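Local structure of major capsid protein (Paramecium bursaria Chlorella virus 1, 5TIP) at residues Ala278-Ala283 with Ala393-Asn398; Ala292-Pro297 with Asp388-Ala393. The protein self-assembles as trimers into the large icosahedral capsid of the virus, to which it contributes 5040 copies. One frame throughout, in Å; residues are numbered along the deposited sequence.

Overall arrangement
Interactions 1 and 2 illustrate how one short helix, 392-395, and the turn leading into it can receive two parts of a single long loop. That loop runs between strands 257-266 and 312-319, and interaction 2 is nested inside the chain segment closed by interaction 1. Their centres lie about 7 Å apart and they share Ala393. Asn279 makes the polar link between them: its backbone N is 2.7 Å from Ala389 O, a probable hydrogen bond, and its sugar-bearing ND2 is 3.0 Å from Thr390 O, a weak one. Val395 CG2 also packs 3.5 Å from Asp388 O. Glucoses linked to Asn279 and Asn398 touch both contacts, which therefore lie within the glycan-bearing part of the protein.

Interaction 1 of 2, residues Ala278-Ala283 with Ala393-Asn398; sequences ANIPGA and AAVLGN. With BGC (beta-D-glucopyranose), chain G; BGC (beta-D-glucopyranose), chain E; GLA (alpha-D-galactopyranose), chain B.
Where Ile280 packs on Val395 and Leu396, each segment also carries one flat, N-glycosylated amide. That of Asn279 has Ala292 over one face and the ring of Pro392 over the other; at its edge OD1 accepts a hydrogen bond from Gly288 N, and ND2 is joined to C1 of a glucose. The amide of Asn398 is held by its edge: ND2, also joined to a glucose C1, donates to Ala394 O at 2.9 Å, nearly straight at 167° and close to the amide plane; the side chain packs on Ile387 of strand 376-387. This is loop-on-helix packing in the C-terminal half of the double jelly-roll characteristic of NCLDV major capsid proteins.

No hydrogen bond crosses between the segments. Ile280 spreads its two arms instead: CD1 meets Val395 CG1 at 3.7 Å, and CG2 lies 3.8 Å from Leu396 CG. With chi1 at 56°, CG1 sits between the backbone N and the carbonyl carbon, leaving CG2 beside N to take Leu396. Ala278 CB adds a methyl contact to Val395 CG2 at 3.9 Å. A type II turn from Ile280 to Ala283, with Gly282 at its third position, reverses the loop after Ile280.

Beyond the seam, carbonyls in the helix (Ala393) and just past it (Gly397) accept from sugars, and Leu396 packs against Asn137 of the second subunit. Gly397 O accepts from O2 of the Asn398-linked glucose at 2.9 Å, which together with the N-glycosidic bond would limit that sugar's rotation. Galactose O3 donates to Ala393 O at 2.6 Å; this galactose also hydrogen-bonds Val140 O of the second subunit.

Interaction 2 of 2, residues Ala292-Pro297 with Asp388-Ala393; sequences ATVTTP and DATSPA. With BGC (beta-D-glucopyranose), chain E; GLA (alpha-D-galactopyranose), chain B; GLA (alpha-D-galactopyranose), chain C; BGC (beta-D-glucopyranose), chain G.
Val294 is the residue of 292-297 that reaches across, and its contacts are van der Waals ones. Its CG1 lies 3.7 Å from Ala389 O and 3.9 Å from Thr390 CG2, while CG2 approaches the same threonine methyl, so the valine fork closes on Thr390 with the two side chains nearly perpendicular. Val294 and Thr390 each lie in a type I turn, Thr293 to Thr296 and Asp388 to Ser391.

No hydrogen bond joins the two segments; several shape each one. An ST turn at Thr293 receives Thr295 N on OG1. Across the contact, an Asx turn makes Asp388 OD1 accept twice from one face of its carboxylate: from Thr390 N at 2.9 Å, well above the plane, and from Thr390 OG1 at 2.7 Å, on the syn side but tilted out of the plane. Ser391, the N-cap of helix 392-395, bonds Ala394 N through its OG.

Sugars supply the third kind of contact. The backbone N of Asp388 donates to glucose O6 (chain G) at 3.0 Å and 167°, and Thr390 OG1 accepts from galactose O3 (chain C) at 2.9 Å. The Asn279-linked glucose rests against Ala292 CB and Pro392 CG.

The two branches of Thr390 thus divide the work. Its chi1 of 70° sends CG2 to Val294 and leaves OG1 as donor to Asp388 and acceptor from galactose, a relay in which the carboxylate would be expected to polarise the hydroxyl and strengthen its hold on the sugar.

Interaction 1 of 2, residues Ala278-Ala283 with Ala393-Asn398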
ATOM      1  N   ALA A 278       8.451  -3.269 -29.303  1.00 30.92           N
ATOM      2  CA  ALA A 278       9.250  -4.439 -29.635  1.00 29.24           C
ATOM      3  C   ALA A 278       8.341  -5.654 -29.741  1.00 26.71           C
ATOM      4  O   ALA A 278       7.209  -5.652 -29.254  1.00 26.94           O
ATOM      5  CB  ALA A 278      10.354  -4.685 -28.599  1.00 26.62           C
ATOM      6  N   ASN A 279       8.860  -6.697 -30.380  1.00 25.91           N
ATOM      7  CA  ASN A 279       8.116  -7.937 -30.609  1.00 26.29           C
ATOM      8  C   ASN A 279       8.229  -8.882 -29.414  1.00 28.40           C
ATOM      9  O   ASN A 279       8.609 -10.045 -29.537  1.00 31.46           O
ATOM     10  CB  ASN A 279       8.610  -8.592 -31.895  1.00 28.35           C
ATOM     11  CG  ASN A 279       7.699  -9.705 -32.395  1.00 33.74           C
ATOM     12  OD1 ASN A 279       6.678 -10.029 -31.787  1.00 32.39           O
ATOM     13  ND2 ASN A 279       8.059 -10.264 -33.549  1.00 41.73           N
ATOM     14  N   ILE A 280       7.909  -8.362 -28.234  1.00 27.76           N
ATOM     15  CA  ILE A 280       7.787  -9.166 -27.020  1.00 26.72           C
ATOM     16  C   ILE A 280       6.397  -8.902 -26.453  1.00 26.88           C
ATOM     17  O   ILE A 280       5.849  -7.811 -26.666  1.00 27.67           O
ATOM     18  CB  ILE A 280       8.896  -8.841 -26.006  1.00 31.51           C
ATOM     19  CG1 ILE A 280       8.905  -7.347 -25.674  1.00 32.19           C
ATOM     20  CG2 ILE A 280      10.251  -9.292 -26.532  1.00 31.93           C
ATOM     21  CD1 ILE A 280       9.970  -6.953 -24.674  1.00 31.93           C
ATOM     22  N   PRO A 281       5.785  -9.867 -25.742  1.00 30.30           N
ATOM     23  CA  PRO A 281       4.387  -9.705 -25.311  1.00 30.54           C
ATOM     24  C   PRO A 281       4.113  -8.412 -24.559  1.00 30.23           C
ATOM     25  O   PRO A 281       4.746  -8.125 -23.538  1.00 32.59           O
ATOM     26  CB  PRO A 281       4.160 -10.927 -24.413  1.00 31.46           C
ATOM     27  CG  PRO A 281       5.103 -11.949 -24.938  1.00 32.71           C
ATOM     28  CD  PRO A 281       6.326 -11.187 -25.371  1.00 32.54           C
ATOM     29  N   GLY A 282       3.164  -7.626 -25.065  1.00 28.49           N
ATOM     30  CA  GLY A 282       2.787  -6.376 -24.447  1.00 25.79           C
ATOM     31  C   GLY A 282       3.498  -5.150 -24.974  1.00 28.33           C
ATOM     32  O   GLY A 282       3.153  -4.034 -24.564  1.00 29.87           O
ATOM     33  N   ALA A 283       4.473  -5.311 -25.871  1.00 25.88           N
ATOM     34  CA  ALA A 283       5.282  -4.196 -26.340  1.00 25.45           C
ATOM     35  C   ALA A 283       4.959  -3.750 -27.759  1.00 25.13           C
ATOM     36  O   ALA A 283       5.471  -2.711 -28.188  1.00 29.72           O
ATOM     37  CB  ALA A 283       6.774  -4.546 -26.251  1.00 26.52           C
ATOM     38  N   ALA A 393      14.502 -12.755 -29.365  1.00 35.86           N
ATOM     39  CA  ALA A 393      15.799 -13.192 -28.865  1.00 33.47           C
ATOM     40  C   ALA A 393      16.766 -12.024 -28.716  1.00 33.97           C
ATOM     41  O   ALA A 393      17.610 -12.031 -27.814  1.00 36.39           O
ATOM     42  CB  ALA A 393      16.388 -14.258 -29.787  1.00 32.49           C
ATOM     43  N   ALA A 394      16.657 -11.016 -29.583  1.00 30.83           N
ATOM     44  CA  ALA A 394      17.523  -9.850 -29.474  1.00 28.92           C
ATOM     45  C   ALA A 394      17.059  -8.887 -28.388  1.00 29.31           C
ATOM     46  O   ALA A 394      17.894  -8.262 -27.724  1.00 30.57           O
ATOM     47  CB  ALA A 394      17.602  -9.125 -30.818  1.00 25.68           C
ATOM     48  N   VAL A 395      15.747  -8.758 -28.186  1.00 28.70           N
ATOM     49  CA  VAL A 395      15.239  -7.824 -27.187  1.00 31.16           C
ATOM     50  C   VAL A 395      15.395  -8.389 -25.779  1.00 36.27           C
ATOM     51  O   VAL A 395      15.779  -7.670 -24.849  1.00 37.48           O
ATOM     52  CB  VAL A 395      13.775  -7.458 -27.495  1.00 27.80           C
ATOM     53  CG1 VAL A 395      13.207  -6.561 -26.406  1.00 30.08           C
ATOM     54  CG2 VAL A 395      13.668  -6.772 -28.851  1.00 24.61           C
ATOM     55  N   LEU A 396      15.115  -9.679 -25.596  1.00 35.70           N
ATOM     56  CA  LEU A 396      15.179 -10.294 -24.275  1.00 33.26           C
ATOM     57  C   LEU A 396      16.584 -10.729 -23.874  1.00 33.89           C
ATOM     58  O   LEU A 396      16.743 -11.318 -22.800  1.00 35.10           O
ATOM     59  CB  LEU A 396      14.239 -11.500 -24.212  1.00 29.77           C
ATOM     60  CG  LEU A 396      12.750 -11.216 -24.410  1.00 25.97           C
ATOM     61  CD1 LEU A 396      11.946 -12.506 -24.333  1.00 27.15           C
ATOM     62  CD2 LEU A 396      12.251 -10.203 -23.391  1.00 26.46           C
ATOM     63  N   GLY A 397      17.598 -10.463 -24.694  1.00 32.34           N
ATOM     64  CA  GLY A 397      18.951 -10.857 -24.352  1.00 31.60           C
ATOM     65  C   GLY A 397      20.022  -9.937 -24.901  1.00 30.48           C
ATOM     66  O   GLY A 397      20.747 -10.312 -25.827  1.00 32.03           O
ATOM     67  N   ASN A 398      20.140  -8.735 -24.343  1.00 31.27           N
ATOM     68  CA  ASN A 398      21.128  -7.774 -24.812  1.00 36.24           C
ATOM     69  C   ASN A 398      21.760  -7.082 -23.611  1.00 38.91           C
ATOM     70  O   ASN A 398      21.524  -7.448 -22.455  1.00 37.89           O
ATOM     71  CB  ASN A 398      20.497  -6.773 -25.785  1.00 40.52           C
ATOM     72  CG  ASN A 398      21.208  -6.740 -27.117  1.00 45.86           C
ATOM     73  OD1 ASN A 398      22.279  -6.148 -27.251  1.00 48.88           O
ATOM     74  ND2 ASN A 398      20.612  -7.378 -28.116  1.00 48.92           N
TER
HETATM   75  C2  BGC G   1      21.696  -9.144 -29.333  1.00 29.37           C
HETATM   76  C3  BGC G   1      22.471  -9.518 -30.588  1.00 29.72           C
HETATM   77  C4  BGC G   1      21.861  -8.811 -31.788  1.00 30.55           C
HETATM   78  C5  BGC G   1      21.790  -7.311 -31.542  1.00 31.49           C
HETATM   79  C6  BGC G   1      21.165  -6.592 -32.731  1.00 34.03           C
HETATM   80  C1  BGC G   1      21.551  -7.633 -29.191  1.00 27.78           C
HETATM   81  O2  BGC G   1      22.366  -9.672 -28.184  1.00 32.99           O
HETATM   82  O3  BGC G   1      22.369 -10.928 -30.794  1.00 32.39           O
HETATM   83  O4  BGC G   1      22.644  -9.074 -32.958  1.00 34.09           O
HETATM   84  O5  BGC G   1      21.013  -7.046 -30.375  1.00 30.38           O
HETATM   85  O6  BGC G   1      19.793  -6.982 -32.855  1.00 34.38           O
HETATM   86  C2  BGC E   1       7.876 -11.779 -35.318  1.00 30.69           C
HETATM   87  C3  BGC E   1       7.447 -13.156 -35.798  1.00 34.29           C
HETATM   88  C4  BGC E   1       7.866 -14.192 -34.766  1.00 33.82           C
HETATM   89  C5  BGC E   1       7.367 -13.820 -33.374  1.00 29.50           C
HETATM   90  C6  BGC E   1       7.885 -14.819 -32.347  1.00 26.94           C
HETATM   91  C1  BGC E   1       7.364 -11.489 -33.911  1.00 25.85           C
HETATM   92  O2  BGC E   1       7.383 -10.789 -36.221  1.00 33.50           O
HETATM   93  O3  BGC E   1       8.128 -13.454 -37.018  1.00 37.89           O
HETATM   94  O4  BGC E   1       7.359 -15.480 -35.134  1.00 33.60           O
HETATM   95  O5  BGC E   1       7.800 -12.507 -33.010  1.00 26.57           O
HETATM   96  O6  BGC E   1       7.450 -14.437 -31.038  1.00 28.87           O
HETATM   97  C1  GLA B   5      22.247 -14.736 -29.093  1.00 33.18           C
HETATM   98  C2  GLA B   5      20.839 -15.023 -28.605  1.00 32.84           C
HETATM   99  C3  GLA B   5      20.383 -13.857 -27.738  1.00 30.75           C
HETATM  100  C4  GLA B   5      21.347 -13.720 -26.575  1.00 32.40           C
HETATM  101  C5  GLA B   5      22.763 -13.496 -27.091  1.00 33.42           C
HETATM  102  C6  GLA B   5      23.773 -13.403 -25.951  1.00 34.29           C
HETATM  103  O2  GLA B   5      19.998 -15.156 -29.754  1.00 35.74           O
HETATM  104  O3  GLA B   5      19.062 -14.062 -27.228  1.00 28.85           O
HETATM  105  O4  GLA B   5      21.307 -14.931 -25.815  1.00 35.01           O
HETATM  106  O5  GLA B   5      23.127 -14.560 -27.976  1.00 36.53           O
HETATM  107  O6  GLA B   5      25.035 -12.937 -26.445  1.00 36.67           O

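Interaction 2 of 2, residues Ala292-Pro297 with Asp388-Ala393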
ATOM      1  N   ALA A 292       2.401  -9.614 -35.842  1.00 35.08           N
ATOM      2  CA  ALA A 292       3.142  -8.657 -35.033  1.00 35.45           C
ATOM      3  C   ALA A 292       3.660  -7.509 -35.888  1.00 35.07           C
ATOM      4  O   ALA A 292       4.137  -7.708 -37.008  1.00 35.62           O
ATOM      5  CB  ALA A 292       4.305  -9.350 -34.324  1.00 36.67           C
ATOM      6  N   THR A 293       3.567  -6.297 -35.344  1.00 35.88           N
ATOM      7  CA  THR A 293       4.095  -5.109 -36.005  1.00 37.80           C
ATOM      8  C   THR A 293       4.588  -4.149 -34.933  1.00 35.76           C
ATOM      9  O   THR A 293       3.830  -3.777 -34.032  1.00 37.10           O
ATOM     10  CB  THR A 293       3.035  -4.447 -36.895  1.00 41.16           C
ATOM     11  OG1 THR A 293       3.468  -3.132 -37.269  1.00 43.64           O
ATOM     12  CG2 THR A 293       1.687  -4.368 -36.184  1.00 39.54           C
ATOM     13  N   VAL A 294       5.860  -3.762 -35.027  1.00 33.69           N
ATOM     14  CA  VAL A 294       6.477  -2.877 -34.045  1.00 32.40           C
ATOM     15  C   VAL A 294       6.171  -1.425 -34.389  1.00 33.11           C
ATOM     16  O   VAL A 294       6.751  -0.502 -33.807  1.00 33.63           O
ATOM     17  CB  VAL A 294       7.995  -3.116 -33.964  1.00 29.54           C
ATOM     18  CG1 VAL A 294       8.284  -4.535 -33.500  1.00 26.98           C
ATOM     19  CG2 VAL A 294       8.645  -2.851 -35.313  1.00 30.03           C
ATOM     20  N   THR A 295       5.255  -1.212 -35.332  1.00 32.06           N
ATOM     21  CA  THR A 295       4.823   0.133 -35.686  1.00 29.91           C
ATOM     22  C   THR A 295       3.654   0.601 -34.832  1.00 31.78           C
ATOM     23  O   THR A 295       3.494   1.807 -34.610  1.00 33.87           O
ATOM     24  CB  THR A 295       4.432   0.187 -37.165  1.00 34.16           C
ATOM     25  OG1 THR A 295       5.449  -0.446 -37.949  1.00 36.46           O
ATOM     26  CG2 THR A 295       4.283   1.628 -37.626  1.00 33.60           C
ATOM     27  N   THR A 296       2.849  -0.334 -34.332  1.00 32.32           N
ATOM     28  CA  THR A 296       1.656  -0.043 -33.563  1.00 32.86           C
ATOM     29  C   THR A 296       1.787  -0.648 -32.173  1.00 31.76           C
ATOM     30  O   THR A 296       2.192  -1.812 -32.046  1.00 33.92           O
ATOM     31  CB  THR A 296       0.412  -0.611 -34.267  1.00 33.39           C
ATOM     32  OG1 THR A 296       0.266   0.001 -35.555  1.00 36.44           O
ATOM     33  CG2 THR A 296      -0.838  -0.366 -33.445  1.00 31.78           C
ATOM     34  N   PRO A 297       1.474   0.097 -31.118  1.00 28.26           N
ATOM     35  CA  PRO A 297       1.589  -0.448 -29.764  1.00 28.32           C
ATOM     36  C   PRO A 297       0.439  -1.386 -29.430  1.00 33.34           C
ATOM     37  O   PRO A 297      -0.595  -1.424 -30.100  1.00 35.16           O
ATOM     38  CB  PRO A 297       1.543   0.797 -28.866  1.00 28.05           C
ATOM     39  CG  PRO A 297       1.636   1.974 -29.789  1.00 29.48           C
ATOM     40  CD  PRO A 297       1.111   1.521 -31.106  1.00 29.46           C
ATOM     41  N   ASP A 388      17.423  -5.147 -32.910  1.00 35.10           N
ATOM     42  CA  ASP A 388      16.289  -5.422 -33.782  1.00 34.94           C
ATOM     43  C   ASP A 388      15.052  -5.586 -32.916  1.00 31.38           C
ATOM     44  O   ASP A 388      14.962  -6.529 -32.130  1.00 34.09           O
ATOM     45  CB  ASP A 388      16.555  -6.682 -34.610  1.00 38.82           C
ATOM     46  CG  ASP A 388      15.405  -7.040 -35.545  1.00 43.90           C
ATOM     47  OD1 ASP A 388      14.376  -6.328 -35.571  1.00 46.08           O
ATOM     48  OD2 ASP A 388      15.532  -8.052 -36.264  1.00 45.84           O
ATOM     49  N   ALA A 389      14.096  -4.670 -33.067  1.00 28.95           N
ATOM     50  CA  ALA A 389      12.911  -4.686 -32.221  1.00 29.79           C
ATOM     51  C   ALA A 389      11.958  -5.821 -32.563  1.00 31.97           C
ATOM     52  O   ALA A 389      11.105  -6.169 -31.739  1.00 34.51           O
ATOM     53  CB  ALA A 389      12.185  -3.345 -32.318  1.00 24.60           C
ATOM     54  N   THR A 390      12.075  -6.406 -33.751  1.00 34.39           N
ATOM     55  CA  THR A 390      11.198  -7.494 -34.158  1.00 33.50           C
ATOM     56  C   THR A 390      11.694  -8.857 -33.699  1.00 35.46           C
ATOM     57  O   THR A 390      10.988  -9.853 -33.891  1.00 39.54           O
ATOM     58  CB  THR A 390      11.043  -7.512 -35.679  1.00 31.24           C
ATOM     59  OG1 THR A 390      12.277  -7.931 -36.276  1.00 31.69           O
ATOM     60  CG2 THR A 390      10.696  -6.124 -36.184  1.00 31.25           C
ATOM     61  N   SER A 391      12.873  -8.928 -33.084  1.00 31.59           N
ATOM     62  CA  SER A 391      13.430 -10.203 -32.666  1.00 32.54           C
ATOM     63  C   SER A 391      13.292 -10.354 -31.160  1.00 35.63           C
ATOM     64  O   SER A 391      13.941  -9.607 -30.412  1.00 40.29           O
ATOM     65  CB  SER A 391      14.896 -10.306 -33.078  1.00 34.77           C
ATOM     66  OG  SER A 391      15.473 -11.507 -32.600  1.00 36.48           O
ATOM     67  N   PRO A 392      12.476 -11.288 -30.669  1.00 33.41           N
ATOM     68  CA  PRO A 392      12.408 -11.497 -29.215  1.00 35.29           C
ATOM     69  C   PRO A 392      13.726 -11.959 -28.624  1.00 37.18           C
ATOM     70  O   PRO A 392      14.049 -11.590 -27.489  1.00 40.07           O
ATOM     71  CB  PRO A 392      11.314 -12.564 -29.062  1.00 33.64           C
ATOM     72  CG  PRO A 392      10.568 -12.559 -30.359  1.00 34.83           C
ATOM     73  CD  PRO A 392      11.555 -12.168 -31.405  1.00 33.39           C
ATOM     74  N   ALA A 393      14.502 -12.755 -29.365  1.00 35.86           N
ATOM     75  CA  ALA A 393      15.799 -13.192 -28.865  1.00 33.47           C
ATOM     76  C   ALA A 393      16.766 -12.024 -28.716  1.00 33.97           C
ATOM     77  O   ALA A 393      17.610 -12.031 -27.814  1.00 36.39           O
ATOM     78  CB  ALA A 393      16.388 -14.258 -29.787  1.00 32.49           C
TER
HETATM   79  C2  BGC E   1       7.876 -11.779 -35.318  1.00 30.69           C
HETATM   80  C3  BGC E   1       7.447 -13.156 -35.798  1.00 34.29           C
HETATM   81  C4  BGC E   1       7.866 -14.192 -34.766  1.00 33.82           C
HETATM   82  C5  BGC E   1       7.367 -13.820 -33.374  1.00 29.50           C
HETATM   83  C6  BGC E   1       7.885 -14.819 -32.347  1.00 26.94           C
HETATM   84  C1  BGC E   1       7.364 -11.489 -33.911  1.00 25.85           C
HETATM   85  O2  BGC E   1       7.383 -10.789 -36.221  1.00 33.50           O
HETATM   86  O3  BGC E   1       8.128 -13.454 -37.018  1.00 37.89           O
HETATM   87  O4  BGC E   1       7.359 -15.480 -35.134  1.00 33.60           O
HETATM   88  O5  BGC E   1       7.800 -12.507 -33.010  1.00 26.57           O
HETATM   89  O6  BGC E   1       7.450 -14.437 -31.038  1.00 28.87           O
HETATM   90  C1  GLA B   5      22.247 -14.736 -29.093  1.00 33.18           C
HETATM   91  C2  GLA B   5      20.839 -15.023 -28.605  1.00 32.84           C
HETATM   92  C3  GLA B   5      20.383 -13.857 -27.738  1.00 30.75           C
HETATM   93  C4  GLA B   5      21.347 -13.720 -26.575  1.00 32.40           C
HETATM   94  C5  GLA B   5      22.763 -13.496 -27.091  1.00 33.42           C
HETATM   95  C6  GLA B   5      23.773 -13.403 -25.951  1.00 34.29           C
HETATM   96  O2  GLA B   5      19.998 -15.156 -29.754  1.00 35.74           O
HETATM   97  O3  GLA B   5      19.062 -14.062 -27.228  1.00 28.85           O
HETATM   98  O4  GLA B   5      21.307 -14.931 -25.815  1.00 35.01           O
HETATM   99  O5  GLA B   5      23.127 -14.560 -27.976  1.00 36.53           O
HETATM  100  O6  GLA B   5      25.035 -12.937 -26.445  1.00 36.67           O
HETATM  101  C1  GLA C   8       9.671 -11.561 -40.450  1.00 32.79           C
HETATM  102  C2  GLA C   8      11.038 -10.947 -40.176  1.00 34.94           C
HETATM  103  C3  GLA C   8      10.958  -9.974 -39.009  1.00 37.05           C
HETATM  104  C4  GLA C   8       9.876  -8.936 -39.262  1.00 34.90           C
HETATM  105  C5  GLA C   8       8.558  -9.646 -39.531  1.00 31.64           C
HETATM  106  C6  GLA C   8       7.457  -8.642 -39.837  1.00 31.34           C
HETATM  107  O2  GLA C   8      11.974 -11.979 -39.840  1.00 37.05           O
HETATM  108  O3  GLA C   8      12.222  -9.327 -38.833  1.00 42.03           O
HETATM  109  O4  GLA C   8      10.232  -8.112 -40.380  1.00 35.88           O
HETATM  110  O5  GLA C   8       8.694 -10.536 -40.639  1.00 31.77           O
HETATM  111  O6  GLA C   8       6.245  -9.350 -40.109  1.00 32.39           O
HETATM  112  C2  BGC G   1      21.696  -9.144 -29.333  1.00 29.37           C
HETATM  113  C3  BGC G   1      22.471  -9.518 -30.588  1.00 29.72           C
HETATM  114  C4  BGC G   1      21.861  -8.811 -31.788  1.00 30.55           C
HETATM  115  C5  BGC G   1      21.790  -7.311 -31.542  1.00 31.49           C
HETATM  116  C6  BGC G   1      21.165  -6.592 -32.731  1.00 34.03           C
HETATM  117  C1  BGC G   1      21.551  -7.633 -29.191  1.00 27.78           C
HETATM  118  O2  BGC G   1      22.366  -9.672 -28.184  1.00 32.99           O
HETATM  119  O3  BGC G   1      22.369 -10.928 -30.794  1.00 32.39           O
HETATM  120  O4  BGC G   1      22.644  -9.074 -32.958  1.00 34.09           O
HETATM  121  O5  BGC G   1      21.013  -7.046 -30.375  1.00 30.38           O
HETATM  122  O6  BGC G   1      19.793  -6.982 -32.855  1.00 34.38           O